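Local coordinates for mandelate racemase/muconate lactonizing enzyme, C-terminal domain protein (Paracoccus denitrificans, PDB 4DWD) that binds magnesium and, as a member of the mandelate racemase/muconate lactonizing enzyme family, probably acts as a hydro-lyase, at residues B[68-82]-B[95-109]. Residues are numbered along the deposited sequence; the frame is centred on the assembly and turned at random.
Sequences VLDHAVLLDRMMHRL and LAACDIALWDLKGKL
Helix 71-81 runs antiparallel to helix 95-109, the axes 10.5 Å apart at closest approach and 169° between their directions; just before it Val68 is set against Leu102, and further on Leu75 against Leu95. No direct hydrogen bond joins the segments. Two knobs fit into holes: His71 among Asp99, Leu102, Trp103 and Lys106, and Leu75 among Leu95, Cys98, Asp99 and Leu102.

With CG between the backbone N and the carbonyl carbon (chi1 68°), the His71 ring meets Trp103 obliquely, its plane 52° from that of the five-membered ring, with NE2 above the rim of one Trp103 face and His71 CE1 3.6 Å from Trp103 NE1. A water in the ring plane bonds His71 ND1 at 2.8 Å and donates to Asp99 OD1. Replacing His71 with an alanine would probably leave that water without its ring partner and open a gap over Trp103. Leu75 CD1 presses on the Asp99 backbone, 3.5 Å from Asp99 N, while Leu95 forks, CD2 reaching Met78 CB at 3.7 Å and CD1 lying against Met79 CA. At the other end the Leu69 side chain crosses the extended Lys106 chain at about a right angle, Leu69 CD2 3.7 Å from Lys106 CG; Lys106 NZ gives a hydrogen bond to Leu117 O of a second subunit.

This helical hairpin belongs to the N-terminal capping domain of the enolase-superfamily fold: Leu102 and Leu105 lean on strand 24-32, Met78 meets Phe62 of helix 49-63, and Thr279 of helix 277-291, in the barrel domain, is hydrogen-bonded through OG1 to Asp99 OD1 and Trp103 NE1, tying cap to barrel.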
loop_
_atom_site.group_PDB
_atom_site.type_symbol
_atom_site.label_atom_id
_atom_site.label_comp_id
_atom_site.label_asym_id
_atom_site.label_seq_id
_atom_site.Cartn_x
_atom_site.Cartn_y
_atom_site.Cartn_z
ATOM N N VAL B 68 -20.551 -42.277 8.106
ATOM C CA VAL B 68 -20.935 -41.065 8.844
ATOM C C VAL B 68 -19.715 -40.268 9.287
ATOM O O VAL B 68 -19.678 -39.043 9.152
ATOM C CB VAL B 68 -21.802 -41.416 10.075
ATOM C CG1 VAL B 68 -21.934 -40.240 11.041
ATOM C CG2 VAL B 68 -23.166 -41.905 9.616
ATOM N N LEU B 69 -18.702 -40.961 9.799
ATOM C CA LEU B 69 -17.544 -40.271 10.357
ATOM C C LEU B 69 -16.689 -39.548 9.319
ATOM O O LEU B 69 -15.911 -38.659 9.682
ATOM C CB LEU B 69 -16.684 -41.229 11.181
ATOM C CG LEU B 69 -17.304 -41.714 12.502
ATOM C CD1 LEU B 69 -16.379 -42.695 13.193
ATOM C CD2 LEU B 69 -17.626 -40.567 13.448
ATOM N N ASP B 70 -16.850 -39.900 8.039
ATOM C CA ASP B 70 -16.046 -39.312 6.962
ATOM C C ASP B 70 -16.634 -37.990 6.464
ATOM O O ASP B 70 -16.369 -37.587 5.342
ATOM C CB ASP B 70 -15.919 -40.299 5.785
ATOM C CG ASP B 70 -14.997 -41.464 6.083
ATOM O OD1 ASP B 70 -14.281 -41.411 7.108
ATOM O OD2 ASP B 70 -14.985 -42.431 5.283
ATOM N N HIS B 71 -17.399 -37.303 7.306
ATOM C CA HIS B 71 -18.150 -36.113 6.866
ATOM C C HIS B 71 -17.334 -35.061 6.148
ATOM O O HIS B 71 -17.798 -34.490 5.157
ATOM C CB HIS B 71 -18.907 -35.480 8.045
ATOM C CG HIS B 71 -18.006 -34.865 9.094
ATOM N ND1 HIS B 71 -17.586 -33.588 9.038
ATOM C CD2 HIS B 71 -17.434 -35.417 10.241
ATOM C CE1 HIS B 71 -16.786 -33.333 10.094
ATOM N NE2 HIS B 71 -16.701 -34.454 10.828
ATOM N N ALA B 72 -16.124 -34.778 6.629
ATOM C CA ALA B 72 -15.336 -33.685 6.057
ATOM C C ALA B 72 -14.842 -34.029 4.662
ATOM O O ALA B 72 -14.973 -33.228 3.735
ATOM C CB ALA B 72 -14.176 -33.301 6.970
ATOM N N VAL B 73 -14.279 -35.224 4.505
ATOM C CA VAL B 73 -13.836 -35.671 3.188
ATOM C C VAL B 73 -15.039 -35.772 2.241
ATOM O O VAL B 73 -14.976 -35.325 1.099
ATOM C CB VAL B 73 -13.081 -37.006 3.258
ATOM C CG1 VAL B 73 -12.713 -37.507 1.867
ATOM C CG2 VAL B 73 -11.833 -36.852 4.100
ATOM N N LEU B 74 -16.146 -36.340 2.717
ATOM C CA LEU B 74 -17.320 -36.482 1.847
ATOM C C LEU B 74 -17.844 -35.136 1.376
ATOM O O LEU B 74 -18.104 -34.952 0.187
ATOM C CB LEU B 74 -18.445 -37.235 2.558
ATOM C CG LEU B 74 -18.182 -38.701 2.866
ATOM C CD1 LEU B 74 -19.196 -39.225 3.876
ATOM C CD2 LEU B 74 -18.216 -39.521 1.579
ATOM N N LEU B 75 -17.997 -34.194 2.298
ATOM C CA LEU B 75 -18.603 -32.917 1.939
ATOM C C LEU B 75 -17.637 -31.956 1.249
ATOM O O LEU B 75 -18.058 -31.134 0.448
ATOM C CB LEU B 75 -19.320 -32.278 3.131
ATOM C CG LEU B 75 -20.502 -33.126 3.620
ATOM C CD1 LEU B 75 -21.040 -32.468 4.874
ATOM C CD2 LEU B 75 -21.600 -33.278 2.566
ATOM N N ASP B 76 -16.338 -32.075 1.517
ATOM C CA ASP B 76 -15.382 -31.278 0.748
ATOM C C ASP B 76 -15.248 -31.819 -0.673
ATOM O O ASP B 76 -15.082 -31.034 -1.618
ATOM C CB ASP B 76 -14.017 -31.181 1.451
ATOM C CG ASP B 76 -14.076 -30.371 2.735
ATOM O OD1 ASP B 76 -15.151 -29.811 3.064
ATOM O OD2 ASP B 76 -13.033 -30.291 3.415
ATOM N N ARG B 77 -15.341 -33.144 -0.841
ATOM C CA ARG B 77 -15.436 -33.698 -2.198
ATOM C C ARG B 77 -16.680 -33.150 -2.900
ATOM O O ARG B 77 -16.606 -32.733 -4.049
ATOM C CB ARG B 77 -15.433 -35.228 -2.216
ATOM C CG ARG B 77 -15.235 -35.797 -3.616
ATOM C CD ARG B 77 -15.192 -37.316 -3.633
ATOM N NE ARG B 77 -14.271 -37.877 -2.643
ATOM C CZ ARG B 77 -12.950 -37.986 -2.788
ATOM N NH1 ARG B 77 -12.231 -38.528 -1.813
ATOM N NH2 ARG B 77 -12.342 -37.555 -3.891
HETATM N N MSE B 78 -17.814 -33.128 -2.198
HETATM C CA MSE B 78 -19.060 -32.626 -2.789
HETATM C C MSE B 78 -18.944 -31.161 -3.134
HETATM O O MSE B 78 -19.437 -30.722 -4.173
HETATM C CB MSE B 78 -20.266 -32.807 -1.868
HETATM C CG MSE B 78 -20.850 -34.208 -1.855
HETATM SE SE MSE B 78 -21.421 -34.816 -3.635
HETATM C CE MSE B 78 -22.170 -33.254 -4.509
HETATM N N MSE B 79 -18.295 -30.378 -2.280
HETATM C CA MSE B 79 -18.122 -28.947 -2.597
HETATM C C MSE B 79 -17.424 -28.834 -3.907
HETATM O O MSE B 79 -17.787 -28.004 -4.729
HETATM C CB MSE B 79 -17.364 -28.089 -1.534
HETATM C CG MSE B 79 -16.042 -27.293 -1.922
HETATM SE SE MSE B 79 -16.268 -25.937 -3.364
HETATM C CE MSE B 79 -14.679 -26.266 -4.471
ATOM N N HIS B 80 -16.424 -29.655 -4.150
ATOM C CA HIS B 80 -15.721 -29.531 -5.411
ATOM C C HIS B 80 -16.517 -30.022 -6.599
ATOM O O HIS B 80 -16.417 -29.451 -7.680
ATOM C CB HIS B 80 -14.291 -30.058 -5.274
ATOM C CG HIS B 80 -13.406 -29.118 -4.462
ATOM N ND1 HIS B 80 -13.480 -29.045 -3.117
ATOM C CD2 HIS B 80 -12.489 -28.135 -4.856
ATOM C CE1 HIS B 80 -12.637 -28.094 -2.664
ATOM N NE2 HIS B 80 -12.037 -27.530 -3.726
ATOM N N ARG B 81 -17.351 -31.040 -6.401
ATOM C CA ARG B 81 -18.294 -31.472 -7.455
ATOM C C ARG B 81 -19.314 -30.377 -7.779
ATOM O O ARG B 81 -19.750 -30.237 -8.930
ATOM C CB ARG B 81 -19.053 -32.736 -7.040
ATOM C CG ARG B 81 -18.159 -33.933 -6.762
ATOM C CD ARG B 81 -18.659 -35.226 -7.385
ATOM N NE ARG B 81 -20.084 -35.474 -7.198
ATOM C CZ ARG B 81 -20.634 -36.688 -7.173
ATOM N NH1 ARG B 81 -21.944 -36.821 -7.006
ATOM N NH2 ARG B 81 -19.876 -37.771 -7.300
ATOM N N LEU B 82 -19.693 -29.613 -6.758
ATOM C CA LEU B 82 -20.749 -28.614 -6.884
ATOM C C LEU B 82 -20.235 -27.196 -7.133
ATOM O O LEU B 82 -21.019 -26.243 -7.167
ATOM C CB LEU B 82 -21.612 -28.597 -5.618
ATOM C CG LEU B 82 -22.407 -29.839 -5.241
ATOM C CD1 LEU B 82 -23.259 -29.538 -4.024
ATOM C CD2 LEU B 82 -23.256 -30.291 -6.414
ATOM N N LEU B 95 -24.877 -27.992 1.469
ATOM C CA LEU B 95 -23.729 -28.632 2.114
ATOM C C LEU B 95 -23.746 -28.437 3.637
ATOM O O LEU B 95 -23.500 -29.390 4.383
ATOM C CB LEU B 95 -22.428 -28.121 1.504
ATOM C CG LEU B 95 -22.201 -28.562 0.057
ATOM C CD1 LEU B 95 -21.140 -27.685 -0.604
ATOM C CD2 LEU B 95 -21.797 -30.025 -0.007
ATOM N N ALA B 96 -24.070 -27.212 4.084
ATOM C CA ALA B 96 -24.180 -26.914 5.518
ATOM C C ALA B 96 -25.209 -27.817 6.179
ATOM O O ALA B 96 -24.950 -28.365 7.248
ATOM C CB ALA B 96 -24.568 -25.458 5.728
ATOM N N ALA B 97 -26.371 -27.975 5.538
ATOM C CA ALA B 97 -27.432 -28.803 6.110
ATOM C C ALA B 97 -26.958 -30.249 6.298
ATOM O O ALA B 97 -27.233 -30.880 7.333
ATOM C CB ALA B 97 -28.662 -28.751 5.213
ATOM N N CYS B 98 -26.244 -30.776 5.303
ATOM C CA CYS B 98 -25.746 -32.148 5.398
ATOM C C CYS B 98 -24.677 -32.279 6.471
ATOM O O CYS B 98 -24.652 -33.275 7.183
ATOM C CB CYS B 98 -25.231 -32.646 4.044
ATOM S SG CYS B 98 -26.533 -32.798 2.792
ATOM N N ASP B 99 -23.806 -31.273 6.597
ATOM C CA ASP B 99 -22.801 -31.279 7.650
ATOM C C ASP B 99 -23.428 -31.343 9.030
ATOM O O ASP B 99 -23.004 -32.124 9.887
ATOM C CB ASP B 99 -21.927 -30.030 7.559
ATOM C CG ASP B 99 -20.849 -30.009 8.611
ATOM O OD1 ASP B 99 -19.784 -30.625 8.391
ATOM O OD2 ASP B 99 -21.060 -29.401 9.664
ATOM N N ILE B 100 -24.459 -30.530 9.245
ATOM C CA ILE B 100 -25.104 -30.473 10.558
ATOM C C ILE B 100 -25.750 -31.846 10.875
ATOM O O ILE B 100 -25.611 -32.374 11.984
ATOM C CB ILE B 100 -26.133 -29.328 10.632
ATOM C CG1 ILE B 100 -25.438 -27.955 10.562
ATOM C CG2 ILE B 100 -26.919 -29.412 11.943
ATOM C CD1 ILE B 100 -26.389 -26.823 10.214
ATOM N N ALA B 101 -26.411 -32.433 9.878
ATOM C CA ALA B 101 -27.045 -33.736 10.060
ATOM C C ALA B 101 -26.017 -34.829 10.389
ATOM O O ALA B 101 -26.289 -35.691 11.241
ATOM C CB ALA B 101 -27.865 -34.102 8.836
ATOM N N LEU B 102 -24.859 -34.800 9.728
ATOM C CA LEU B 102 -23.818 -35.794 9.983
ATOM C C LEU B 102 -23.199 -35.626 11.359
ATOM O O LEU B 102 -22.867 -36.611 12.006
ATOM C CB LEU B 102 -22.752 -35.814 8.879
ATOM C CG LEU B 102 -23.282 -36.332 7.528
ATOM C CD1 LEU B 102 -22.222 -36.231 6.437
ATOM C CD2 LEU B 102 -23.819 -37.764 7.628
ATOM N N TRP B 103 -23.070 -34.381 11.813
ATOM C CA TRP B 103 -22.630 -34.121 13.191
ATOM C C TRP B 103 -23.613 -34.611 14.226
ATOM O O TRP B 103 -23.223 -35.122 15.281
ATOM C CB TRP B 103 -22.371 -32.627 13.387
ATOM C CG TRP B 103 -20.931 -32.259 13.153
ATOM C CD1 TRP B 103 -20.389 -31.616 12.048
ATOM C CD2 TRP B 103 -19.804 -32.491 14.060
ATOM N NE1 TRP B 103 -19.033 -31.444 12.199
ATOM C CE2 TRP B 103 -18.616 -31.952 13.384
ATOM C CE3 TRP B 103 -19.661 -33.091 15.300
ATOM C CZ2 TRP B 103 -17.348 -32.005 13.962
ATOM C CZ3 TRP B 103 -18.374 -33.154 15.863
ATOM C CH2 TRP B 103 -17.253 -32.614 15.213
ATOM N N ASP B 104 -24.904 -34.440 13.947
ATOM C CA ASP B 104 -25.950 -34.957 14.846
ATOM C C ASP B 104 -25.833 -36.495 14.929
ATOM O O ASP B 104 -25.800 -37.078 16.031
ATOM C CB ASP B 104 -27.326 -34.507 14.328
ATOM C CG ASP B 104 -28.451 -34.710 15.337
ATOM O OD1 ASP B 104 -28.204 -34.741 16.565
ATOM O OD2 ASP B 104 -29.610 -34.810 14.875
ATOM N N LEU B 105 -25.708 -37.145 13.771
ATOM C CA LEU B 105 -25.505 -38.600 13.741
ATOM C C LEU B 105 -24.239 -39.032 14.469
ATOM O O LEU B 105 -24.250 -40.016 15.218
ATOM C CB LEU B 105 -25.486 -39.154 12.310
ATOM C CG LEU B 105 -26.814 -39.477 11.648
ATOM C CD1 LEU B 105 -26.596 -39.814 10.188
ATOM C CD2 LEU B 105 -27.533 -40.604 12.388
ATOM N N LYS B 106 -23.150 -38.298 14.237
ATOM C CA LYS B 106 -21.883 -38.583 14.894
ATOM C C LYS B 106 -21.996 -38.516 16.424
ATOM O O LYS B 106 -21.496 -39.398 17.130
ATOM C CB LYS B 106 -20.811 -37.623 14.363
ATOM C CG LYS B 106 -19.477 -37.746 15.075
ATOM C CD LYS B 106 -18.468 -36.795 14.470
ATOM C CE LYS B 106 -17.215 -36.759 15.323
ATOM N NZ LYS B 106 -16.178 -35.874 14.711
ATOM N N GLY B 107 -22.644 -37.475 16.946
ATOM C CA GLY B 107 -22.830 -37.350 18.387
ATOM C C GLY B 107 -23.640 -38.513 18.942
ATOM O O GLY B 107 -23.310 -39.053 19.990
ATOM N N LYS B 108 -24.701 -38.894 18.238
ATOM C CA LYS B 108 -25.492 -40.065 18.642
ATOM C C LYS B 108 -24.653 -41.349 18.589
ATOM O O LYS B 108 -24.683 -42.145 19.528
ATOM C CB LYS B 108 -26.773 -40.171 17.810
ATOM C CG LYS B 108 -27.724 -39.003 18.037
ATOM C CD LYS B 108 -28.974 -39.131 17.184
ATOM C CE LYS B 108 -29.844 -37.895 17.354
ATOM N NZ LYS B 108 -31.197 -38.110 16.770
ATOM N N LEU B 109 -23.893 -41.545 17.509
ATOM C CA LEU B 109 -23.008 -42.722 17.399
ATOM C C LEU B 109 -22.042 -42.801 18.578
ATOM O O LEU B 109 -21.858 -43.868 19.170
ATOM C CB LEU B 109 -22.212 -42.710 16.077
ATOM C CG LEU B 109 -21.071 -43.746 15.931
ATOM C CD1 LEU B 109 -21.602 -45.181 15.939
ATOM C CD2 LEU B 109 -20.234 -43.481 14.685
HETATM O O HOH W 1 -19.859 -37.109 11.059
HETATM O O HOH W 2 -15.739 -37.398 12.335
HETATM O O HOH W 3 -18.039 -31.824 6.866
#